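Long-range contact in receptor-like protein kinase ANXUR1 (Arabidopsis thaliana, PDB 6FIG), which is a receptor-like kinase of plant reproduction whose malectin-like ectodomain probably senses extracellular signals, and which is classed among serine/threonine protein kinases: residues E163-D175 with I326-A338. Residues are numbered along the deposited sequence; the frame is centred on the assembly and turned at random.
Sequences ELFDTAALVGFTD and IPMYKDYAIYVDA. With FUC (alpha-L-fucopyranose), chain E; NAG (2-acetamido-2-deoxy-beta-D-glucopyranose), chain B.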
loop_
_atom_site.group_PDB
_atom_site.type_symbol
_atom_site.label_atom_id
_atom_site.label_comp_id
_atom_site.label_asym_id
_atom_site.label_seq_id
_atom_site.Cartn_x
_atom_site.Cartn_y
_atom_site.Cartn_z
ATOM N N GLU A 163 -13.811 1.288 -9.604
ATOM C CA GLU A 163 -14.976 0.691 -10.255
ATOM C C GLU A 163 -14.526 -0.280 -11.334
ATOM O O GLU A 163 -14.422 0.068 -12.503
ATOM C CB GLU A 163 -15.872 1.780 -10.840
ATOM C CG GLU A 163 -16.486 2.663 -9.771
ATOM C CD GLU A 163 -17.618 2.007 -8.987
ATOM O OE1 GLU A 163 -18.010 0.848 -9.248
ATOM O OE2 GLU A 163 -18.134 2.697 -8.086
ATOM N N LEU A 164 -14.257 -1.507 -10.921
ATOM C CA LEU A 164 -13.666 -2.496 -11.812
ATOM C C LEU A 164 -14.717 -3.333 -12.531
ATOM O O LEU A 164 -14.348 -4.251 -13.266
ATOM C CB LEU A 164 -12.730 -3.411 -11.044
ATOM C CG LEU A 164 -11.494 -2.671 -10.497
ATOM C CD1 LEU A 164 -10.619 -3.679 -9.771
ATOM C CD2 LEU A 164 -10.731 -1.953 -11.581
ATOM N N PHE A 165 -16.005 -3.018 -12.323
ATOM C CA PHE A 165 -17.120 -3.797 -12.875
ATOM C C PHE A 165 -17.944 -2.926 -13.798
ATOM O O PHE A 165 -18.197 -1.765 -13.521
ATOM C CB PHE A 165 -18.004 -4.328 -11.748
ATOM C CG PHE A 165 -17.241 -5.154 -10.745
ATOM C CD1 PHE A 165 -16.822 -6.432 -11.078
ATOM C CD2 PHE A 165 -16.867 -4.619 -9.526
ATOM C CE1 PHE A 165 -16.096 -7.206 -10.163
ATOM C CE2 PHE A 165 -16.150 -5.370 -8.609
ATOM C CZ PHE A 165 -15.747 -6.663 -8.929
ATOM N N ASP A 166 -18.344 -3.488 -14.923
ATOM C CA ASP A 166 -19.239 -2.799 -15.842
ATOM C C ASP A 166 -20.225 -3.861 -16.351
ATOM O O ASP A 166 -20.725 -4.659 -15.542
ATOM C CB ASP A 166 -18.438 -2.113 -16.951
ATOM C CG ASP A 166 -19.255 -1.087 -17.702
ATOM O OD1 ASP A 166 -19.877 -0.216 -17.043
ATOM O OD2 ASP A 166 -19.274 -1.144 -18.943
ATOM N N THR A 167 -20.468 -3.949 -17.650
ATOM C CA THR A 167 -21.452 -4.885 -18.156
ATOM C C THR A 167 -20.834 -6.255 -18.407
ATOM O O THR A 167 -19.621 -6.395 -18.604
ATOM C CB THR A 167 -22.136 -4.362 -19.432
ATOM O OG1 THR A 167 -21.169 -4.248 -20.479
ATOM C CG2 THR A 167 -22.765 -3.032 -19.199
ATOM N N ALA A 168 -21.690 -7.268 -18.411
ATOM C CA ALA A 168 -21.307 -8.639 -18.712
ATOM C C ALA A 168 -22.268 -9.190 -19.749
ATOM O O ALA A 168 -23.462 -8.907 -19.691
ATOM C CB ALA A 168 -21.368 -9.484 -17.448
ATOM N N ALA A 169 -21.723 -9.940 -20.695
ATOM C CA ALA A 169 -22.506 -10.521 -21.789
ATOM C C ALA A 169 -23.281 -11.722 -21.259
ATOM O O ALA A 169 -22.684 -12.639 -20.723
ATOM C CB ALA A 169 -21.567 -10.954 -22.915
ATOM N N LEU A 170 -24.598 -11.723 -21.427
ATOM C CA LEU A 170 -25.406 -12.851 -20.975
ATOM C C LEU A 170 -25.158 -14.036 -21.893
ATOM O O LEU A 170 -25.341 -13.935 -23.112
ATOM C CB LEU A 170 -26.897 -12.513 -20.902
ATOM C CG LEU A 170 -27.310 -11.890 -19.560
ATOM C CD1 LEU A 170 -28.592 -11.085 -19.709
ATOM C CD2 LEU A 170 -27.464 -12.954 -18.471
ATOM N N VAL A 171 -24.730 -15.130 -21.283
ATOM C CA VAL A 171 -24.369 -16.361 -21.975
ATOM C C VAL A 171 -25.575 -16.919 -22.728
ATOM O O VAL A 171 -26.706 -16.855 -22.248
ATOM C CB VAL A 171 -23.842 -17.404 -20.960
ATOM C CG1 VAL A 171 -23.690 -18.774 -21.607
ATOM C CG2 VAL A 171 -22.512 -16.941 -20.387
ATOM N N GLY A 172 -25.325 -17.440 -23.927
ATOM C CA GLY A 172 -26.374 -18.078 -24.715
ATOM C C GLY A 172 -27.385 -17.116 -25.319
ATOM O O GLY A 172 -28.383 -17.563 -25.887
ATOM N N PHE A 173 -27.141 -15.806 -25.184
ATOM C CA PHE A 173 -27.921 -14.750 -25.836
ATOM C C PHE A 173 -26.891 -13.863 -26.521
ATOM O O PHE A 173 -25.719 -13.928 -26.174
ATOM C CB PHE A 173 -28.721 -13.934 -24.814
ATOM C CG PHE A 173 -29.657 -14.759 -23.963
ATOM C CD1 PHE A 173 -30.741 -15.427 -24.536
ATOM C CD2 PHE A 173 -29.469 -14.853 -22.590
ATOM C CE1 PHE A 173 -31.608 -16.183 -23.748
ATOM C CE2 PHE A 173 -30.333 -15.594 -21.793
ATOM C CZ PHE A 173 -31.405 -16.263 -22.372
ATOM N N THR A 174 -27.307 -13.064 -27.506
ATOM C CA THR A 174 -26.396 -12.105 -28.148
ATOM C C THR A 174 -26.952 -10.694 -27.988
ATOM O O THR A 174 -28.172 -10.471 -28.149
ATOM C CB THR A 174 -26.138 -12.430 -29.643
ATOM O OG1 THR A 174 -27.225 -11.965 -30.444
ATOM C CG2 THR A 174 -25.937 -13.942 -29.863
ATOM N N ASP A 175 -26.057 -9.758 -27.660
ATOM C CA ASP A 175 -26.397 -8.354 -27.380
ATOM C C ASP A 175 -27.431 -8.189 -26.249
ATOM O O ASP A 175 -28.298 -7.299 -26.302
ATOM C CB ASP A 175 -26.881 -7.624 -28.664
ATOM C CG ASP A 175 -25.834 -7.608 -29.776
ATOM O OD1 ASP A 175 -24.618 -7.605 -29.470
ATOM O OD2 ASP A 175 -26.240 -7.580 -30.961
ATOM N N ILE A 326 -0.475 -8.016 -24.756
ATOM C CA ILE A 326 -1.527 -7.108 -24.251
ATOM C C ILE A 326 -2.541 -7.946 -23.472
ATOM O O ILE A 326 -3.105 -8.897 -24.022
ATOM C CB ILE A 326 -2.219 -6.326 -25.394
ATOM C CG1 ILE A 326 -1.223 -5.383 -26.074
ATOM C CG2 ILE A 326 -3.426 -5.542 -24.896
ATOM C CD1 ILE A 326 -1.743 -4.686 -27.308
ATOM N N PRO A 327 -2.776 -7.611 -22.189
ATOM C CA PRO A 327 -3.731 -8.336 -21.381
ATOM C C PRO A 327 -5.147 -7.826 -21.639
ATOM O O PRO A 327 -5.349 -6.705 -22.114
ATOM C CB PRO A 327 -3.300 -7.994 -19.950
ATOM C CG PRO A 327 -2.803 -6.590 -20.072
ATOM C CD PRO A 327 -2.156 -6.504 -21.434
ATOM N N MET A 328 -6.125 -8.648 -21.284
ATOM C CA MET A 328 -7.526 -8.270 -21.399
ATOM C C MET A 328 -8.349 -9.171 -20.518
ATOM O O MET A 328 -7.874 -10.181 -19.987
ATOM C CB MET A 328 -8.010 -8.423 -22.844
ATOM C CG MET A 328 -7.893 -9.848 -23.338
ATOM S SD MET A 328 -8.867 -10.225 -24.818
ATOM C CE MET A 328 -10.518 -10.211 -24.143
ATOM N N TYR A 329 -9.618 -8.823 -20.404
ATOM C CA TYR A 329 -10.578 -9.711 -19.799
ATOM C C TYR A 329 -11.901 -9.600 -20.533
ATOM O O TYR A 329 -12.160 -8.616 -21.247
ATOM C CB TYR A 329 -10.751 -9.396 -18.303
ATOM C CG TYR A 329 -11.366 -8.053 -18.055
ATOM C CD1 TYR A 329 -10.578 -6.918 -17.999
ATOM C CD2 TYR A 329 -12.746 -7.913 -17.916
ATOM C CE1 TYR A 329 -11.126 -5.663 -17.810
ATOM C CE2 TYR A 329 -13.319 -6.664 -17.713
ATOM C CZ TYR A 329 -12.497 -5.545 -17.634
ATOM O OH TYR A 329 -13.002 -4.282 -17.454
ATOM N N LYS A 330 -12.729 -10.617 -20.362
ATOM C CA LYS A 330 -14.085 -10.569 -20.851
ATOM C C LYS A 330 -15.016 -11.080 -19.774
ATOM O O LYS A 330 -14.750 -12.101 -19.170
ATOM C CB LYS A 330 -14.270 -11.399 -22.103
ATOM C CG LYS A 330 -15.558 -11.000 -22.827
ATOM C CD LYS A 330 -15.387 -11.020 -24.341
ATOM C CE LYS A 330 -16.581 -10.385 -25.035
ATOM N NZ LYS A 330 -17.818 -11.209 -24.947
ATOM N N ASP A 331 -16.106 -10.349 -19.562
ATOM C CA ASP A 331 -17.112 -10.728 -18.570
ATOM C C ASP A 331 -18.339 -11.387 -19.223
ATOM O O ASP A 331 -18.916 -10.864 -20.173
ATOM C CB ASP A 331 -17.582 -9.491 -17.795
ATOM C CG ASP A 331 -16.563 -8.976 -16.830
ATOM O OD1 ASP A 331 -15.603 -9.670 -16.477
ATOM O OD2 ASP A 331 -16.790 -7.834 -16.356
ATOM N N TYR A 332 -18.749 -12.512 -18.654
ATOM C CA TYR A 332 -19.961 -13.227 -19.081
ATOM C C TYR A 332 -20.860 -13.430 -17.873
ATOM O O TYR A 332 -20.357 -13.657 -16.776
ATOM C CB TYR A 332 -19.580 -14.601 -19.630
ATOM C CG TYR A 332 -18.614 -14.553 -20.790
ATOM C CD1 TYR A 332 -19.075 -14.376 -22.084
ATOM C CD2 TYR A 332 -17.248 -14.672 -20.581
ATOM C CE1 TYR A 332 -18.186 -14.328 -23.159
ATOM C CE2 TYR A 332 -16.357 -14.635 -21.646
ATOM C CZ TYR A 332 -16.835 -14.468 -22.919
ATOM O OH TYR A 332 -15.917 -14.424 -23.936
ATOM N N ALA A 333 -22.160 -13.361 -18.080
ATOM C CA ALA A 333 -23.136 -13.528 -17.002
ATOM C C ALA A 333 -24.031 -14.732 -17.250
ATOM O O ALA A 333 -24.440 -15.003 -18.390
ATOM C CB ALA A 333 -23.976 -12.272 -16.836
ATOM N N ILE A 334 -24.352 -15.449 -16.174
ATOM C CA ILE A 334 -25.223 -16.621 -16.227
ATOM C C ILE A 334 -26.085 -16.675 -14.967
ATOM O O ILE A 334 -25.532 -16.605 -13.860
ATOM C CB ILE A 334 -24.400 -17.947 -16.373
ATOM C CG1 ILE A 334 -25.317 -19.174 -16.506
ATOM C CG2 ILE A 334 -23.360 -18.164 -15.293
ATOM C CD1 ILE A 334 -25.349 -19.759 -17.880
ATOM N N TYR A 335 -27.395 -16.840 -15.154
ATOM C CA TYR A 335 -28.299 -17.123 -14.050
ATOM C C TYR A 335 -28.273 -18.611 -13.776
ATOM O O TYR A 335 -28.453 -19.418 -14.702
ATOM C CB TYR A 335 -29.728 -16.670 -14.342
ATOM C CG TYR A 335 -30.664 -16.907 -13.171
ATOM C CD1 TYR A 335 -30.496 -16.214 -11.970
ATOM C CD2 TYR A 335 -31.700 -17.830 -13.245
ATOM C CE1 TYR A 335 -31.326 -16.443 -10.900
ATOM C CE2 TYR A 335 -32.543 -18.053 -12.172
ATOM C CZ TYR A 335 -32.350 -17.347 -10.996
ATOM O OH TYR A 335 -33.180 -17.555 -9.921
ATOM N N VAL A 336 -28.034 -18.990 -12.531
ATOM C CA VAL A 336 -28.083 -20.381 -12.119
ATOM C C VAL A 336 -29.399 -20.647 -11.437
ATOM O O VAL A 336 -29.625 -20.184 -10.327
ATOM C CB VAL A 336 -26.909 -20.748 -11.210
ATOM C CG1 VAL A 336 -27.046 -22.200 -10.723
ATOM C CG2 VAL A 336 -25.615 -20.501 -11.952
ATOM N N ASP A 337 -30.231 -21.442 -12.113
ATOM C CA ASP A 337 -31.647 -21.625 -11.787
ATOM C C ASP A 337 -31.793 -22.703 -10.735
ATOM O O ASP A 337 -30.944 -23.597 -10.612
ATOM C CB ASP A 337 -32.432 -22.038 -13.048
ATOM C CG ASP A 337 -33.941 -21.947 -12.867
ATOM O OD1 ASP A 337 -34.587 -22.983 -12.582
ATOM O OD2 ASP A 337 -34.497 -20.847 -13.017
ATOM N N ALA A 338 -32.898 -22.624 -10.001
ATOM C CA ALA A 338 -33.209 -23.562 -8.929
ATOM C C ALA A 338 -33.250 -25.048 -9.362
ATOM O O ALA A 338 -32.996 -25.919 -8.535
ATOM C CB ALA A 338 -34.517 -23.160 -8.274
HETATM C C1 FUC E . -38.411 -20.469 -9.940
HETATM C C2 FUC E . -37.816 -20.707 -11.327
HETATM C C3 FUC E . -37.664 -22.202 -11.594
HETATM C C4 FUC E . -38.991 -22.928 -11.405
HETATM C C5 FUC E . -39.536 -22.604 -10.018
HETATM C C6 FUC E . -40.897 -23.218 -9.737
HETATM O O2 FUC E . -36.562 -20.053 -11.381
HETATM O O3 FUC E . -37.115 -22.397 -12.909
HETATM O O4 FUC E . -39.962 -22.525 -12.376
HETATM O O5 FUC E . -39.641 -21.181 -9.896
HETATM C C1 NAG B . -34.971 -20.363 -5.624
HETATM C C2 NAG B . -35.564 -20.248 -4.218
HETATM C C3 NAG B . -36.694 -21.244 -4.034
HETATM C C4 NAG B . -37.706 -21.053 -5.160
HETATM C C5 NAG B . -37.035 -21.063 -6.545
HETATM C C6 NAG B . -38.034 -20.706 -7.632
HETATM C C7 NAG B . -33.957 -19.587 -2.469
HETATM C C8 NAG B . -32.919 -20.137 -1.522
HETATM N N2 NAG B . -34.543 -20.520 -3.233
HETATM O O3 NAG B . -37.342 -21.081 -2.767
HETATM O O4 NAG B . -38.789 -21.997 -5.102
HETATM O O5 NAG B . -35.996 -20.101 -6.576
HETATM O O6 NAG B . -37.448 -20.860 -8.940
HETATM O O7 NAG B . -34.234 -18.383 -2.507
HETATM O O HOH W 1 -18.690 -6.622 -14.731
HETATM O O HOH W 2 -17.248 -5.444 -17.289
#
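Ala169 and Leu170 pair in parallel with Tyr332 and Ala333, joining the short strand 167-170 to the middle of the long strand 327-336 within the malectin-like region of the ectodomain. The union is brief because the two strands diverge, their axes crossing at 57°, and it illustrates how a few backbone bonds can dock a chain segment on a strand far away in sequence. Ala169 is held through both its backbone N and its O, which lie in successive peptide groups: its N donates to Asp331 O (3.0 Å), and its O receives Ala333 N (2.8 Å). The third bond, Val171 N to Ala333 O (2.9 Å), is almost straight at 177°.

Around the paired backbones the side chains meet mostly through methyl groups. On one face, Ala333 CB meets Ala168 CB at 3.9 Å, while CD2 of Leu170, from the same strand as Ala168, also touches Ala333 CB. Beyond the pairing, Val171 spreads its two branches: with CG1 anti to the backbone N (chi1 170°), CG2 is brought against Tyr332 CB at 3.8 Å, and CG1 approaches Ile334 CD1. Where the strands part at the other end, two waters bridge them, one from Asp331 OD2 to Asp166 O, the other from Asp331 OD2 to Thr167 O. The other carboxylate oxygen of Asp331, OD1, forms a salt bridge with Arg283, which also donates to Leu164 O and so ties the incoming chain to the same site.

Further along, Asp337 takes both O2 and O3 of the fucose on its two carboxylate oxygens. Strand 327-336 pairs with strand 167-170 on one edge and with antiparallel strand 278-287 on the other, while strand 177-179 flanks 167-170 on its far edge and helix 317-321 packs against Met328 and Lys330.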